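Local atomic coordinates of protein BONZAI 1 (PDB entry 6KXT), a protein that negatively regulates cell death and defence responses in Arabidopsis and binds phospholipids in a calcium-dependent way, the present chain being its second C2 domain. Residues T14-R19 against D138-T143; P49-E54 against K65-S70; G98-S103 against I117-P122. One frame throughout, in Å; residues are numbered along the deposited sequence. Where two conformers were deposited one is given.

From the N terminus, strand 13-21 is the first to enter the β-sandwich of this second C2 domain, and its partner in interaction 1, 138-143, lies almost at the C terminus, so that contact closes a loop holding nearly the whole domain. Both other contacts fall within that loop. Interaction 2 closes a short loop between 49-54 and 65-70 and joins the edges of the two sheets; interaction 3 follows in series, its loop from 98-103 to 117-122 carrying helix 104-113. Interactions 1 and 2 touch through the neighbouring strands 13-21 and 67-70. Interaction 3 has its centre about 17 Å from that of interaction 2, across the chain's centre.

Interaction 1 (T14-R19 against D138-T143)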
loop_
_atom_site.group_PDB
_atom_site.type_symbol
_atom_site.label_atom_id
_atom_site.label_comp_id
_atom_site.label_asym_id
_atom_site.label_seq_id
_atom_site.Cartn_x
_atom_site.Cartn_y
_atom_site.Cartn_z
ATOM N N THR A 14 1.654 -13.550 2.126
ATOM C CA THR A 14 0.917 -12.964 0.997
ATOM C C THR A 14 1.905 -12.228 0.078
ATOM O O THR A 14 2.607 -11.308 0.561
ATOM C CB THR A 14 -0.200 -12.053 1.501
ATOM O OG1 THR A 14 -1.037 -12.808 2.379
ATOM C CG2 THR A 14 -1.043 -11.522 0.370
ATOM N N GLU A 15 1.920 -12.587 -1.189
ATOM C CA GLU A 15 2.731 -11.896 -2.208
ATOM C C GLU A 15 1.793 -10.954 -2.966
ATOM O O GLU A 15 0.758 -11.406 -3.511
ATOM C CB GLU A 15 3.340 -12.950 -3.130
ATOM C CG GLU A 15 4.136 -12.293 -4.241
ATOM C CD GLU A 15 4.814 -13.264 -5.192
ATOM O OE1 GLU A 15 4.754 -14.478 -4.927
ATOM O OE2 GLU A 15 5.409 -12.802 -6.161
ATOM N N ILE A 16 2.157 -9.683 -3.071
ATOM C CA ILE A 16 1.301 -8.641 -3.683
ATOM C C ILE A 16 2.101 -7.822 -4.664
ATOM O O ILE A 16 3.208 -7.350 -4.336
ATOM C CB ILE A 16 0.666 -7.710 -2.623
ATOM C CG1 ILE A 16 -0.033 -8.526 -1.530
ATOM C CG2 ILE A 16 -0.268 -6.719 -3.341
ATOM C CD1 ILE A 16 -0.822 -7.705 -0.519
ATOM N N VAL A 17 1.582 -7.663 -5.869
ATOM C CA VAL A 17 2.119 -6.699 -6.868
ATOM C C VAL A 17 1.129 -5.533 -6.871
ATOM O O VAL A 17 -0.061 -5.712 -7.233
ATOM C CB VAL A 17 2.309 -7.302 -8.267
ATOM C CG1 VAL A 17 2.616 -6.199 -9.280
ATOM C CG2 VAL A 17 3.391 -8.375 -8.266
ATOM N N PHE A 18 1.589 -4.359 -6.494
ATOM C CA PHE A 18 0.865 -3.083 -6.519
ATOM C C PHE A 18 1.183 -2.296 -7.775
ATOM O O PHE A 18 2.306 -2.314 -8.276
ATOM C CB PHE A 18 1.252 -2.227 -5.314
ATOM C CG PHE A 18 0.795 -2.753 -3.979
ATOM C CD1 PHE A 18 -0.551 -2.682 -3.643
ATOM C CD2 PHE A 18 1.687 -3.224 -3.040
ATOM C CE1 PHE A 18 -0.983 -3.061 -2.374
ATOM C CE2 PHE A 18 1.250 -3.595 -1.770
ATOM C CZ PHE A 18 -0.083 -3.530 -1.456
ATOM N N ARG A 19 0.153 -1.616 -8.263
ATOM C CA ARG A 19 0.260 -0.732 -9.438
ATOM C C ARG A 19 -0.477 0.557 -9.104
ATOM O O ARG A 19 -1.543 0.495 -8.429
ATOM C CB ARG A 19 -0.370 -1.421 -10.644
ATOM C CG ARG A 19 -0.582 -0.503 -11.831
ATOM C CD ARG A 19 -1.057 -1.363 -13.009
ATOM N NE ARG A 19 -2.414 -1.913 -12.887
ATOM C CZ ARG A 19 -3.506 -1.254 -13.223
ATOM N NH1 ARG A 19 -3.449 0.008 -13.625
ATOM N NH2 ARG A 19 -4.683 -1.856 -13.159
ATOM N N ASP A 138 -2.408 -5.978 -8.660
ATOM C CA ASP A 138 -2.227 -6.744 -9.924
ATOM C C ASP A 138 -2.090 -8.220 -9.606
ATOM O O ASP A 138 -2.425 -9.062 -10.430
ATOM C CB ASP A 138 -0.983 -6.302 -10.695
ATOM C CG ASP A 138 -1.186 -5.138 -11.646
ATOM O OD1 ASP A 138 -2.303 -4.553 -11.651
ATOM O OD2 ASP A 138 -0.199 -4.845 -12.367
ATOM N N LYS A 139 -1.492 -8.556 -8.469
ATOM C CA LYS A 139 -1.305 -9.963 -8.059
ATOM C C LYS A 139 -1.498 -10.060 -6.552
ATOM O O LYS A 139 -1.077 -9.145 -5.804
ATOM C CB LYS A 139 0.100 -10.461 -8.377
ATOM C CG LYS A 139 0.396 -11.882 -7.932
ATOM C CD LYS A 139 1.778 -12.326 -8.286
ATOM C CE LYS A 139 1.942 -13.836 -8.223
ATOM N NZ LYS A 139 3.287 -14.229 -8.671
ATOM N N PHE A 140 -2.107 -11.152 -6.103
ATOM C CA PHE A 140 -2.381 -11.421 -4.677
ATOM C C PHE A 140 -2.325 -12.950 -4.522
ATOM O O PHE A 140 -3.277 -13.600 -5.005
ATOM C CB PHE A 140 -3.726 -10.886 -4.219
ATOM C CG PHE A 140 -3.953 -10.954 -2.729
ATOM C CD1 PHE A 140 -4.329 -12.150 -2.126
ATOM C CD2 PHE A 140 -3.848 -9.833 -1.920
ATOM C CE1 PHE A 140 -4.552 -12.193 -0.749
ATOM C CE2 PHE A 140 -4.090 -9.895 -0.552
ATOM C CZ PHE A 140 -4.410 -11.100 0.025
ATOM N N THR A 141 -1.270 -13.456 -3.927
ATOM C CA THR A 141 -1.040 -14.911 -3.826
ATOM C C THR A 141 -0.666 -15.249 -2.395
ATOM O O THR A 141 0.266 -14.674 -1.854
ATOM C CB THR A 141 0.027 -15.393 -4.812
ATOM O OG1 THR A 141 -0.347 -15.004 -6.139
ATOM C CG2 THR A 141 0.185 -16.894 -4.749
ATOM N N GLU A 142 -1.327 -16.260 -1.857
ATOM C CA GLU A 142 -1.097 -16.812 -0.502
ATOM C C GLU A 142 -0.380 -18.154 -0.581
ATOM O O GLU A 142 -0.712 -18.972 -1.451
ATOM C CB GLU A 142 -2.410 -17.014 0.208
ATOM C CG GLU A 142 -3.092 -15.712 0.563
ATOM C CD GLU A 142 -4.436 -15.902 1.236
ATOM O OE1 GLU A 142 -5.127 -16.882 0.904
ATOM O OE2 GLU A 142 -4.850 -15.053 2.019
ATOM N N THR A 143 0.606 -18.315 0.272
ATOM C CA THR A 143 1.370 -19.577 0.419
ATOM C C THR A 143 1.594 -19.860 1.901
ATOM O O THR A 143 1.693 -18.916 2.713
ATOM C CB THR A 143 2.731 -19.538 -0.292
ATOM O OG1 THR A 143 3.303 -20.851 -0.223
ATOM C CG2 THR A 143 3.703 -18.529 0.278
HETATM O O HOH W 1 -3.714 -12.867 3.102
HETATM O O HOH W 2 -4.664 -4.679 -12.074
#
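V17 faces two residues at once, D138 and K139, a classic beta bulge in an otherwise regular antiparallel ladder. Its carbonyl O takes the N-H of D138 at 2.8 Å and, weakly, that of K139, while V17 N returns a bond to K139 O. Beyond the bulge, E15 and T141 form a hydrogen-bonded pair whose E15 N to T141 O bond is 2.7 Å long and almost straight (175°). At the bulge the side chains of D138 and R19 cross at about a right angle, their flat groups turned 34° against each other. R19 NE donates to D138 OD1 on its syn side at 2.9 Å, nearly within the guanidinium plane; a water bound to R19 NH2 also lies near this oxygen, though too close for a dependable hydrogen bond. The bend at chi3 (70°) turns NE aside from the extended first part of the chain. On the same face as V17, the K139 chain is extended, and in the conformer given its NZ lies 3.6 Å from E15 OE2, a long and therefore tentative salt bridge; nearer the backbone, K139 CB packs on V17 CB.

The other face carries T14, I16 and F140. T14 CG2, anti to its backbone N, sits over one face of the F140 ring, 3.6 Å from the centroid and displaced toward the CZ rim, as a CH-pi contact. I16 CD1 approaches the same ring obliquely, 3.9 Å from F140 CE2. A water bridges T14 OG1 and E142 OE2, an oxygen that also forms a salt bridge with K77.

Strand 13-21 thus runs between 133-143 and 67-70, with T14 and I16 bonded through their backbones to L69 and V67. Helix 104-113 packs against the F140 face through L104, L107 and E108.

Interaction 2 (P49-E54 against K65-S70); sequences PVSKTE and KPVFLS
The strand segments 49-52 and 67-70 run at 155°, nearly antiparallel, yet their axes come no closer than 7.7 Å and no backbone-to-backbone hydrogen bond joins them. They are edge strands of the two different sheets of the C2 β-sandwich, and side chains bridge the separation. V50 and S51 both face V38 in a classic beta bulge of their own sheet. S51 has OG anti to its backbone N, and this oxygen reaches V67 CB at 3.6 Å. S51 CB meets the CD2 branch of L69, also at 3.6 Å. That branch also touches V50 CG2 at 4.1 Å, the side chains of V50 and L69 crossing at about a right angle. Further along, T53 CG2 packs against V67 CG1 at 3.9 Å, while T53 OG1 donates to E54 O and is also hydrogen-bonded to the backbone N of L36. V67 therefore lies against both S51 and T53, and its side chain reaches F18 in the neighbouring strand 13-21.

Water assists at two points: one donates to F68 O and lies at a weak 3.4 Å from S51 OG; another donates to both E54 OE1 and K65 O. The K65 ammonium does not contact the carboxylate, as NZ stands 5.8 Å from E54 OE1. Instead, the E54 chain, bent at chi2 (-81°), presents its acid to the K65 backbone: OE2 accepts the N-H of K65 through its syn lone pair, 2.9 Å from K65 N and at 173°.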
loop_
_atom_site.group_PDB
_atom_site.type_symbol
_atom_site.label_atom_id
_atom_site.label_comp_id
_atom_site.label_asym_id
_atom_site.label_seq_id
_atom_site.Cartn_x
_atom_site.Cartn_y
_atom_site.Cartn_z
ATOM N N PRO A 49 6.102 1.038 9.754
ATOM C CA PRO A 49 6.431 0.500 8.438
ATOM C C PRO A 49 6.862 -0.969 8.521
ATOM O O PRO A 49 7.709 -1.296 9.340
ATOM C CB PRO A 49 7.573 1.392 7.947
ATOM C CG PRO A 49 7.319 2.679 8.677
ATOM C CD PRO A 49 6.903 2.239 10.062
ATOM N N VAL A 50 6.267 -1.814 7.701
ATOM C CA VAL A 50 6.575 -3.281 7.673
ATOM C C VAL A 50 7.052 -3.707 6.301
ATOM O O VAL A 50 7.701 -4.760 6.200
ATOM C CB VAL A 50 5.369 -4.116 8.142
ATOM C CG1 VAL A 50 5.068 -3.902 9.624
ATOM C CG2 VAL A 50 4.101 -3.910 7.324
ATOM N N SER A 51 6.765 -2.933 5.249
ATOM C CA SER A 51 7.207 -3.265 3.900
ATOM C C SER A 51 7.344 -1.975 3.088
ATOM O O SER A 51 6.560 -1.053 3.300
ATOM C CB SER A 51 6.242 -4.194 3.278
ATOM O OG SER A 51 6.786 -4.656 2.075
ATOM N N LYS A 52 8.336 -1.895 2.237
ATOM C CA LYS A 52 8.420 -0.782 1.274
ATOM C C LYS A 52 8.861 -1.328 -0.075
ATOM O O LYS A 52 9.593 -2.345 -0.156
ATOM C CB LYS A 52 9.322 0.342 1.772
ATOM C CG LYS A 52 10.785 -0.029 1.942
ATOM C CD LYS A 52 11.648 1.173 2.280
ATOM C CE LYS A 52 13.107 0.831 2.477
ATOM N NZ LYS A 52 13.610 -0.074 1.419
ATOM N N THR A 53 8.376 -0.689 -1.123
ATOM C CA THR A 53 8.852 -0.998 -2.482
ATOM C C THR A 53 10.152 -0.239 -2.755
ATOM O O THR A 53 10.467 0.758 -2.052
ATOM C CB THR A 53 7.806 -0.676 -3.553
ATOM O OG1 THR A 53 7.648 0.754 -3.676
ATOM C CG2 THR A 53 6.466 -1.306 -3.248
ATOM N N GLU A 54 10.827 -0.676 -3.819
ATOM C CA GLU A 54 11.852 0.138 -4.502
ATOM C C GLU A 54 11.211 1.427 -5.032
ATOM O O GLU A 54 9.981 1.509 -5.233
ATOM C CB GLU A 54 12.487 -0.661 -5.620
ATOM C CG GLU A 54 11.586 -0.886 -6.820
ATOM C CD GLU A 54 10.562 -2.018 -6.694
ATOM O OE1 GLU A 54 10.564 -2.729 -5.674
ATOM O OE2 GLU A 54 9.756 -2.175 -7.643
ATOM N N LYS A 65 7.893 -4.327 -8.004
ATOM C CA LYS A 65 8.229 -5.752 -7.749
ATOM C C LYS A 65 7.345 -6.217 -6.605
ATOM O O LYS A 65 6.858 -5.433 -5.772
ATOM C CB LYS A 65 9.718 -5.890 -7.441
ATOM C CG LYS A 65 10.650 -5.518 -8.584
ATOM C CD LYS A 65 12.101 -5.587 -8.207
ATOM C CE LYS A 65 12.993 -5.214 -9.373
ATOM N NZ LYS A 65 14.411 -5.506 -9.063
ATOM N N PRO A 66 7.128 -7.540 -6.511
ATOM C CA PRO A 66 6.298 -8.055 -5.450
ATOM C C PRO A 66 6.833 -7.731 -4.061
ATOM O O PRO A 66 8.043 -7.670 -3.806
ATOM C CB PRO A 66 6.282 -9.580 -5.623
ATOM C CG PRO A 66 6.934 -9.837 -6.975
ATOM C CD PRO A 66 7.566 -8.567 -7.484
ATOM N N VAL A 67 5.885 -7.467 -3.157
ATOM C CA VAL A 67 6.145 -7.415 -1.713
ATOM C C VAL A 67 5.546 -8.647 -1.040
ATOM O O VAL A 67 4.579 -9.214 -1.540
ATOM C CB VAL A 67 5.666 -6.112 -1.076
ATOM C CG1 VAL A 67 6.285 -4.884 -1.758
ATOM C CG2 VAL A 67 4.173 -5.985 -1.036
ATOM N N PHE A 68 6.127 -9.061 0.072
ATOM C CA PHE A 68 5.687 -10.248 0.832
ATOM C C PHE A 68 5.303 -9.797 2.222
ATOM O O PHE A 68 6.092 -9.127 2.893
ATOM C CB PHE A 68 6.828 -11.261 0.933
ATOM C CG PHE A 68 7.218 -11.773 -0.417
ATOM C CD1 PHE A 68 8.138 -11.080 -1.193
ATOM C CD2 PHE A 68 6.574 -12.862 -0.965
ATOM C CE1 PHE A 68 8.407 -11.464 -2.495
ATOM C CE2 PHE A 68 6.896 -13.285 -2.244
ATOM C CZ PHE A 68 7.816 -12.602 -2.993
ATOM N N LEU A 69 4.084 -10.073 2.621
ATOM C CA LEU A 69 3.574 -9.664 3.942
ATOM C C LEU A 69 3.112 -10.888 4.733
ATOM O O LEU A 69 2.271 -11.671 4.254
ATOM C CB LEU A 69 2.415 -8.693 3.736
ATOM C CG LEU A 69 2.798 -7.333 3.181
ATOM C CD1 LEU A 69 1.573 -6.560 2.717
ATOM C CD2 LEU A 69 3.614 -6.533 4.201
ATOM N N SER A 70 3.627 -11.013 5.927
ATOM C CA SER A 70 3.186 -12.058 6.887
ATOM C C SER A 70 2.011 -11.543 7.703
ATOM O O SER A 70 1.784 -10.319 7.833
ATOM C CB SER A 70 4.342 -12.424 7.784
ATOM O OG SER A 70 4.573 -11.386 8.733
HETATM O O HOH W 3 7.922 -7.406 3.800
HETATM O O HOH W 4 8.690 -3.953 -4.165
#

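Interaction 3 (G98-S103 against I117-P122); sequences GKVQKS and INFSLP
K99 and S120 make the single antiparallel bridge between these segments, with K99 N donating to S120 O at 2.8 Å and S120 N returning a bond to K99 O at 2.9 Å. The short strand axes are inclined at 116°, passing 4.2 Å apart, which fits a contact confined to one bridge. Beside it, a water donates to both K99 O and N118 O, linking the backbones where they diverge. The ring of F119 lies against the G98 backbone, its CD1 3.4 Å from G98 C. A CB on G98 would collide with F119 CB, so the missing side chain is what permits this approach.

Next comes an apolar group: V100 CG2 touches F119 CD1 at 3.8 Å and I117 CG2 at 3.9 Å. I117 and K102 meet tip to tip, K102 CE lying 3.8 Å from I117 CD1. The K102 chain is bent at chi2 (-86°) and chi4 (-73°), the second bend placing NZ, which donates to Q101 O from above the carbonyl plane. An alanine at K102 would probably leave the I117 tip without its methylene neighbour and Q101 O without the ammonium donor. At the far end, K99 CD rests on P122 CG at 4.1 Å.

Further out, G98, V100 and K102 bond through their backbones to C85, I83 and V81, while I117 and F119 are held by L135 and L131. N118 is fixed by Q134 and the carbonyl of L131. The contact thus joins the edge strand 95-102 of one sheet to strand 117-121 of the other, a corner between the two layers of a C2 β-sandwich.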
loop_
_atom_site.group_PDB
_atom_site.type_symbol
_atom_site.label_atom_id
_atom_site.label_comp_id
_atom_site.label_asym_id
_atom_site.label_seq_id
_atom_site.Cartn_x
_atom_site.Cartn_y
_atom_site.Cartn_z
ATOM N N GLY A 98 -0.246 9.936 -1.718
ATOM C CA GLY A 98 -1.617 9.489 -1.419
ATOM C C GLY A 98 -1.615 8.357 -0.412
ATOM O O GLY A 98 -0.591 7.698 -0.254
ATOM N N LYS A 99 -2.755 8.199 0.255
ATOM C CA LYS A 99 -2.956 7.205 1.316
ATOM C C LYS A 99 -4.177 6.359 0.983
ATOM O O LYS A 99 -5.222 6.846 0.494
ATOM C CB LYS A 99 -3.260 7.990 2.606
ATOM C CG LYS A 99 -3.497 7.161 3.827
ATOM C CD LYS A 99 -3.688 8.056 5.036
ATOM C CE LYS A 99 -3.676 7.174 6.261
ATOM N NZ LYS A 99 -4.012 7.956 7.453
ATOM N N VAL A 100 -4.063 5.091 1.343
ATOM C CA VAL A 100 -5.164 4.094 1.392
ATOM C C VAL A 100 -5.129 3.379 2.752
ATOM O O VAL A 100 -4.038 3.219 3.308
ATOM C CB VAL A 100 -4.946 3.144 0.193
ATOM C CG1 VAL A 100 -5.600 1.790 0.357
ATOM C CG2 VAL A 100 -5.336 3.861 -1.115
ATOM N N GLN A 101 -6.280 3.032 3.257
ATOM C CA GLN A 101 -6.420 2.200 4.465
ATOM C C GLN A 101 -7.250 0.977 4.100
ATOM O O GLN A 101 -8.447 1.113 3.834
ATOM C CB GLN A 101 -6.966 3.015 5.626
ATOM C CG GLN A 101 -7.184 2.127 6.853
ATOM C CD GLN A 101 -7.680 2.868 8.070
ATOM O OE1 GLN A 101 -7.350 4.025 8.284
ATOM N NE2 GLN A 101 -8.460 2.177 8.878
ATOM N N LYS A 102 -6.609 -0.184 4.048
ATOM C CA LYS A 102 -7.222 -1.435 3.556
ATOM C C LYS A 102 -6.589 -2.594 4.311
ATOM O O LYS A 102 -5.398 -2.563 4.566
ATOM C CB LYS A 102 -6.922 -1.641 2.067
ATOM C CG LYS A 102 -7.655 -0.722 1.106
ATOM C CD LYS A 102 -9.015 -1.274 0.744
ATOM C CE LYS A 102 -9.986 -0.228 0.263
ATOM N NZ LYS A 102 -10.459 0.636 1.366
ATOM N N SER A 103 -7.329 -3.663 4.545
ATOM C CA SER A 103 -6.770 -4.922 5.055
ATOM C C SER A 103 -6.280 -5.785 3.909
ATOM O O SER A 103 -6.584 -5.513 2.738
ATOM C CB SER A 103 -7.793 -5.722 5.805
ATOM O OG SER A 103 -8.859 -6.108 4.936
ATOM N N ILE A 117 -8.605 1.431 -5.941
ATOM C CA ILE A 117 -8.995 2.271 -4.776
ATOM C C ILE A 117 -8.375 3.652 -4.994
ATOM O O ILE A 117 -7.133 3.724 -5.131
ATOM C CB ILE A 117 -8.639 1.613 -3.424
ATOM C CG1 ILE A 117 -8.991 2.552 -2.273
ATOM C CG2 ILE A 117 -7.182 1.225 -3.286
ATOM C CD1 ILE A 117 -10.422 2.704 -2.085
ATOM N N ASN A 118 -9.199 4.693 -4.938
ATOM C CA ASN A 118 -8.651 6.052 -5.087
ATOM C C ASN A 118 -7.798 6.426 -3.863
ATOM O O ASN A 118 -8.207 6.154 -2.726
ATOM C CB ASN A 118 -9.731 7.080 -5.316
ATOM C CG ASN A 118 -10.308 6.970 -6.709
ATOM O OD1 ASN A 118 -10.982 6.002 -7.048
ATOM N ND2 ASN A 118 -10.092 7.989 -7.532
ATOM N N PHE A 119 -6.660 7.030 -4.088
ATOM C CA PHE A 119 -5.878 7.632 -3.006
ATOM C C PHE A 119 -6.644 8.792 -2.385
ATOM O O PHE A 119 -7.418 9.466 -3.085
ATOM C CB PHE A 119 -4.550 8.102 -3.566
ATOM C CG PHE A 119 -3.512 7.034 -3.801
ATOM C CD1 PHE A 119 -2.998 6.299 -2.749
ATOM C CD2 PHE A 119 -3.025 6.736 -5.057
ATOM C CE1 PHE A 119 -2.018 5.317 -2.927
ATOM C CE2 PHE A 119 -2.048 5.766 -5.243
ATOM C CZ PHE A 119 -1.535 5.044 -4.171
ATOM N N SER A 120 -6.291 9.051 -1.134
ATOM C CA SER A 120 -6.722 10.323 -0.513
ATOM C C SER A 120 -5.616 10.960 0.288
ATOM O O SER A 120 -4.527 10.392 0.445
ATOM C CB SER A 120 -7.941 10.151 0.327
ATOM O OG SER A 120 -7.617 9.414 1.489
ATOM N N LEU A 121 -5.853 12.235 0.608
ATOM C CA LEU A 121 -4.880 13.013 1.426
ATOM C C LEU A 121 -5.606 13.464 2.675
ATOM O O LEU A 121 -6.704 14.017 2.565
ATOM C CB LEU A 121 -4.386 14.234 0.664
ATOM C CG LEU A 121 -3.438 13.888 -0.468
ATOM C CD1 LEU A 121 -3.155 15.140 -1.306
ATOM C CD2 LEU A 121 -2.133 13.256 0.020
ATOM N N PRO A 122 -5.025 13.235 3.860
ATOM C CA PRO A 122 -5.568 13.813 5.085
ATOM C C PRO A 122 -5.530 15.350 5.024
ATOM O O PRO A 122 -4.629 15.881 4.445
ATOM C CB PRO A 122 -4.599 13.284 6.152
ATOM C CG PRO A 122 -3.934 12.076 5.540
ATOM C CD PRO A 122 -3.808 12.443 4.095
HETATM O O HOH W 5 -7.955 6.161 0.020
#